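Local coordinates for StAR-related lipid transfer protein 5 (Homo sapiens, PDB 2R55) that may transport cholesterol, other sterols or lipids within the cell, binding them in its START domain, at residues T188-G200 against F210-L222. Numbering follows the deposited sequence.
Sequences TNLVTFFHTDLSG and FFPRSMTRFYANL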
# COMPACT_ATOMS: atom_id res chain seq x y z
N THR A 188 -1.82 -0.02 -18.14
CA THR A 188 -1.00 -0.53 -17.02
C THR A 188 -1.79 -1.40 -16.03
O THR A 188 -2.88 -1.03 -15.60
CB THR A 188 -0.32 0.62 -16.23
OG1 THR A 188 0.23 1.59 -17.14
CG2 THR A 188 0.79 0.09 -15.32
N ASN A 189 -1.22 -2.55 -15.66
CA ASN A 189 -1.82 -3.44 -14.68
C ASN A 189 -1.28 -3.07 -13.30
O ASN A 189 -0.05 -2.95 -13.12
CB ASN A 189 -1.50 -4.91 -15.00
CG ASN A 189 -2.44 -5.89 -14.29
OD1 ASN A 189 -3.59 -6.09 -14.71
ND2 ASN A 189 -1.93 -6.52 -13.24
N LEU A 190 -2.20 -2.85 -12.36
CA LEU A 190 -1.87 -2.50 -10.98
C LEU A 190 -2.40 -3.55 -9.98
O LEU A 190 -3.62 -3.71 -9.81
CB LEU A 190 -2.44 -1.13 -10.62
CG LEU A 190 -2.25 -0.62 -9.18
CD1 LEU A 190 -0.77 -0.39 -8.85
CD2 LEU A 190 -3.03 0.64 -8.92
N VAL A 191 -1.46 -4.24 -9.33
CA VAL A 191 -1.78 -5.20 -8.27
C VAL A 191 -1.22 -4.67 -6.96
O VAL A 191 -0.02 -4.36 -6.85
CB VAL A 191 -1.21 -6.60 -8.58
CG1 VAL A 191 -1.79 -7.65 -7.62
CG2 VAL A 191 -1.50 -6.98 -10.01
N THR A 192 -2.10 -4.53 -5.97
CA THR A 192 -1.73 -3.90 -4.71
C THR A 192 -2.09 -4.80 -3.55
O THR A 192 -3.12 -5.48 -3.58
CB THR A 192 -2.46 -2.57 -4.47
OG1 THR A 192 -3.85 -2.82 -4.27
CG2 THR A 192 -2.29 -1.59 -5.63
N PHE A 193 -1.24 -4.77 -2.52
CA PHE A 193 -1.49 -5.51 -1.31
C PHE A 193 -1.57 -4.59 -0.12
O PHE A 193 -0.65 -3.81 0.13
CB PHE A 193 -0.40 -6.56 -1.10
CG PHE A 193 -0.33 -7.55 -2.20
CD1 PHE A 193 -1.18 -8.64 -2.22
CD2 PHE A 193 0.55 -7.36 -3.25
CE1 PHE A 193 -1.13 -9.54 -3.25
CE2 PHE A 193 0.60 -8.26 -4.30
CZ PHE A 193 -0.24 -9.36 -4.29
N PHE A 194 -2.68 -4.68 0.61
CA PHE A 194 -2.86 -4.01 1.89
C PHE A 194 -2.66 -5.05 2.96
O PHE A 194 -3.27 -6.12 2.92
CB PHE A 194 -4.27 -3.43 1.97
CG PHE A 194 -4.45 -2.17 1.19
CD1 PHE A 194 -3.41 -1.66 0.42
CD2 PHE A 194 -5.66 -1.52 1.19
CE1 PHE A 194 -3.57 -0.48 -0.30
CE2 PHE A 194 -5.83 -0.34 0.46
CZ PHE A 194 -4.79 0.17 -0.28
N HIS A 195 -1.79 -4.76 3.91
CA HIS A 195 -1.38 -5.75 4.90
C HIS A 195 -1.30 -5.06 6.22
O HIS A 195 -0.25 -5.02 6.86
CB HIS A 195 -0.00 -6.28 4.54
CG HIS A 195 0.26 -7.67 5.00
ND1 HIS A 195 1.30 -8.43 4.50
CD2 HIS A 195 -0.38 -8.45 5.90
CE1 HIS A 195 1.29 -9.61 5.09
NE2 HIS A 195 0.28 -9.65 5.94
N THR A 196 -2.42 -4.50 6.62
CA THR A 196 -2.41 -3.46 7.62
C THR A 196 -2.87 -3.97 8.95
O THR A 196 -3.86 -4.69 9.02
CB THR A 196 -3.33 -2.36 7.17
OG1 THR A 196 -2.78 -1.79 5.98
CG2 THR A 196 -3.49 -1.28 8.25
N ASP A 197 -2.14 -3.61 10.00
CA ASP A 197 -2.64 -3.81 11.36
C ASP A 197 -3.08 -2.46 11.90
O ASP A 197 -2.27 -1.64 12.34
CB ASP A 197 -1.58 -4.41 12.26
CG ASP A 197 -2.09 -4.69 13.65
OD1 ASP A 197 -3.32 -4.63 13.87
OD2 ASP A 197 -1.27 -4.98 14.54
N LEU A 198 -4.38 -2.22 11.85
CA LEU A 198 -4.93 -1.03 12.46
C LEU A 198 -4.56 -0.88 13.93
O LEU A 198 -4.43 0.25 14.42
CB LEU A 198 -6.44 -1.00 12.27
CG LEU A 198 -6.75 -0.73 10.78
CD1 LEU A 198 -8.24 -0.87 10.54
CD2 LEU A 198 -6.22 0.63 10.32
N SER A 199 -4.36 -2.01 14.62
CA SER A 199 -3.85 -1.98 15.99
C SER A 199 -4.87 -1.24 16.83
O SER A 199 -6.06 -1.26 16.51
CB SER A 199 -2.45 -1.34 16.00
OG SER A 199 -2.06 -0.88 17.27
N GLY A 200 -4.44 -0.57 17.90
CA GLY A 200 -5.37 0.02 18.87
C GLY A 200 -6.29 -1.05 19.43
O GLY A 200 -5.85 -2.15 19.72
N PHE A 210 -14.11 -2.76 6.49
CA PHE A 210 -13.39 -1.60 6.01
C PHE A 210 -12.47 -1.91 4.83
O PHE A 210 -12.61 -1.34 3.77
CB PHE A 210 -12.61 -0.96 7.18
CG PHE A 210 -11.66 0.12 6.76
CD1 PHE A 210 -12.12 1.40 6.44
CD2 PHE A 210 -10.28 -0.14 6.68
CE1 PHE A 210 -11.22 2.39 6.04
CE2 PHE A 210 -9.38 0.85 6.28
CZ PHE A 210 -9.85 2.11 5.96
N PHE A 211 -11.54 -2.83 5.03
CA PHE A 211 -10.50 -3.12 4.03
C PHE A 211 -10.93 -3.44 2.60
O PHE A 211 -10.45 -2.77 1.68
CB PHE A 211 -9.50 -4.13 4.56
CG PHE A 211 -8.59 -3.56 5.57
CD1 PHE A 211 -7.74 -2.51 5.22
CD2 PHE A 211 -8.59 -4.03 6.88
CE1 PHE A 211 -6.90 -1.94 6.14
CE2 PHE A 211 -7.74 -3.47 7.81
CZ PHE A 211 -6.89 -2.42 7.44
N PRO A 212 -11.82 -4.44 2.39
CA PRO A 212 -12.36 -4.65 1.05
C PRO A 212 -12.76 -3.34 0.38
O PRO A 212 -12.24 -3.00 -0.70
CB PRO A 212 -13.62 -5.48 1.30
CG PRO A 212 -13.41 -6.13 2.60
CD PRO A 212 -12.35 -5.40 3.36
N ARG A 213 -13.63 -2.60 1.05
CA ARG A 213 -14.17 -1.33 0.58
C ARG A 213 -13.07 -0.30 0.39
O ARG A 213 -13.14 0.54 -0.51
CB ARG A 213 -15.19 -0.79 1.57
CG ARG A 213 -16.46 -1.62 1.70
CD ARG A 213 -17.73 -0.72 1.79
NE ARG A 213 -17.77 0.08 3.01
CZ ARG A 213 -18.64 1.08 3.24
NH1 ARG A 213 -19.56 1.41 2.33
NH2 ARG A 213 -18.58 1.74 4.39
N SER A 214 -12.06 -0.37 1.24
CA SER A 214 -10.94 0.55 1.20
C SER A 214 -10.17 0.36 -0.11
O SER A 214 -9.77 1.33 -0.75
CB SER A 214 -10.03 0.33 2.42
OG SER A 214 -9.11 1.39 2.60
N MET A 215 -10.00 -0.90 -0.51
CA MET A 215 -9.31 -1.25 -1.77
C MET A 215 -10.06 -0.82 -3.04
O MET A 215 -9.45 -0.28 -3.96
CB MET A 215 -9.00 -2.74 -1.80
CG MET A 215 -8.12 -3.20 -2.97
SD MET A 215 -6.36 -2.96 -2.70
CE MET A 215 -6.00 -4.27 -1.54
N THR A 216 -11.37 -1.08 -3.10
CA THR A 216 -12.18 -0.69 -4.27
C THR A 216 -12.27 0.84 -4.46
O THR A 216 -12.33 1.33 -5.59
CB THR A 216 -13.61 -1.24 -4.18
OG1 THR A 216 -14.27 -0.67 -3.04
CG2 THR A 216 -13.60 -2.76 -4.09
N ARG A 217 -12.27 1.56 -3.34
CA ARG A 217 -12.21 3.02 -3.32
C ARG A 217 -10.84 3.55 -3.71
O ARG A 217 -10.72 4.61 -4.33
CB ARG A 217 -12.57 3.53 -1.91
CG ARG A 217 -14.02 3.93 -1.74
CD ARG A 217 -14.58 3.52 -0.38
NE ARG A 217 -15.74 4.35 -0.00
CZ ARG A 217 -16.94 4.29 -0.57
NH1 ARG A 217 -17.19 3.41 -1.55
NH2 ARG A 217 -17.90 5.11 -0.17
N PHE A 218 -9.80 2.82 -3.30
CA PHE A 218 -8.42 3.16 -3.63
C PHE A 218 -8.25 3.22 -5.16
O PHE A 218 -7.73 4.20 -5.71
CB PHE A 218 -7.48 2.16 -2.96
CG PHE A 218 -6.04 2.25 -3.41
CD1 PHE A 218 -5.15 3.12 -2.78
CD2 PHE A 218 -5.56 1.42 -4.42
CE1 PHE A 218 -3.80 3.16 -3.19
CE2 PHE A 218 -4.23 1.48 -4.83
CZ PHE A 218 -3.35 2.35 -4.21
N TYR A 219 -8.73 2.18 -5.84
CA TYR A 219 -8.63 2.10 -7.29
C TYR A 219 -9.53 3.10 -7.97
O TYR A 219 -9.13 3.73 -8.96
CB TYR A 219 -8.92 0.68 -7.81
CG TYR A 219 -7.76 -0.27 -7.71
CD1 TYR A 219 -7.39 -0.83 -6.48
CD2 TYR A 219 -7.04 -0.63 -8.85
CE1 TYR A 219 -6.33 -1.70 -6.39
CE2 TYR A 219 -5.98 -1.51 -8.77
CZ TYR A 219 -5.63 -2.04 -7.54
OH TYR A 219 -4.56 -2.92 -7.46
N ALA A 220 -10.75 3.24 -7.46
CA ALA A 220 -11.64 4.28 -7.95
C ALA A 220 -10.92 5.64 -7.94
O ALA A 220 -10.91 6.33 -8.95
CB ALA A 220 -12.93 4.33 -7.14
N ASN A 221 -10.28 5.98 -6.82
CA ASN A 221 -9.55 7.25 -6.68
C ASN A 221 -8.37 7.34 -7.62
O ASN A 221 -8.24 8.30 -8.37
CB ASN A 221 -9.04 7.44 -5.24
CG ASN A 221 -10.11 7.92 -4.28
OD1 ASN A 221 -11.21 8.30 -4.69
ND2 ASN A 221 -9.78 7.90 -2.99
N LEU A 222 -7.51 6.33 -7.57
CA LEU A 222 -6.34 6.26 -8.45
C LEU A 222 -6.69 6.56 -9.91
O LEU A 222 -5.92 7.25 -10.59
CB LEU A 222 -5.65 4.90 -8.31
CG LEU A 222 -4.24 4.63 -8.86
CD1 LEU A 222 -4.30 4.03 -10.25
CD2 LEU A 222 -3.33 5.85 -8.82
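F194, on strand 188-197, the last in sequence of the START-domain sheet, meets M215 and F218 of the C-terminal helix that lies against it, the helix-grip arrangement of this fold. M215 is long and flexible enough to bend over the ring: its SD stands 4.1 Å from the F194 centroid, 8° off the normal, a Met-aromatic contact, and CE covers the same face toward the rim. The ring's edge points into the face of F218 in a T-shaped pair, centroids 5.4 Å apart and planes at 77°, with CZ of F194 leading; flat rings suit this interface because they offer both face and edge.

Toward the start of the strand, where the antiparallel helix has run on to Y219, this residue combines reach with a polar end. With CG anti to the carbonyl carbon (chi1 -81°), its phenol extends to the strand, where OH donates to O of L190 at 2.7 Å from above the carbonyl plane. L190 lays CD2 3.7 Å from CE2 of Y219, and the same methyl meets CD1 of L222 tip to tip, branched aliphatics suiting this buried apolar spot. A phenylalanine in place of Y219 would probably leave the L190 carbonyl without its hydroxyl donor.

Toward the loop, T196 and L198 both touch the CZ end of the F211 ring, while T196 OG1 is hydrogen-bonded to OD1 of N171. In the sheet, strands 67-75 and 167-180 flank this strand, and Y69 also meets F211, whose CZ lies 3.6 Å from CB of T196.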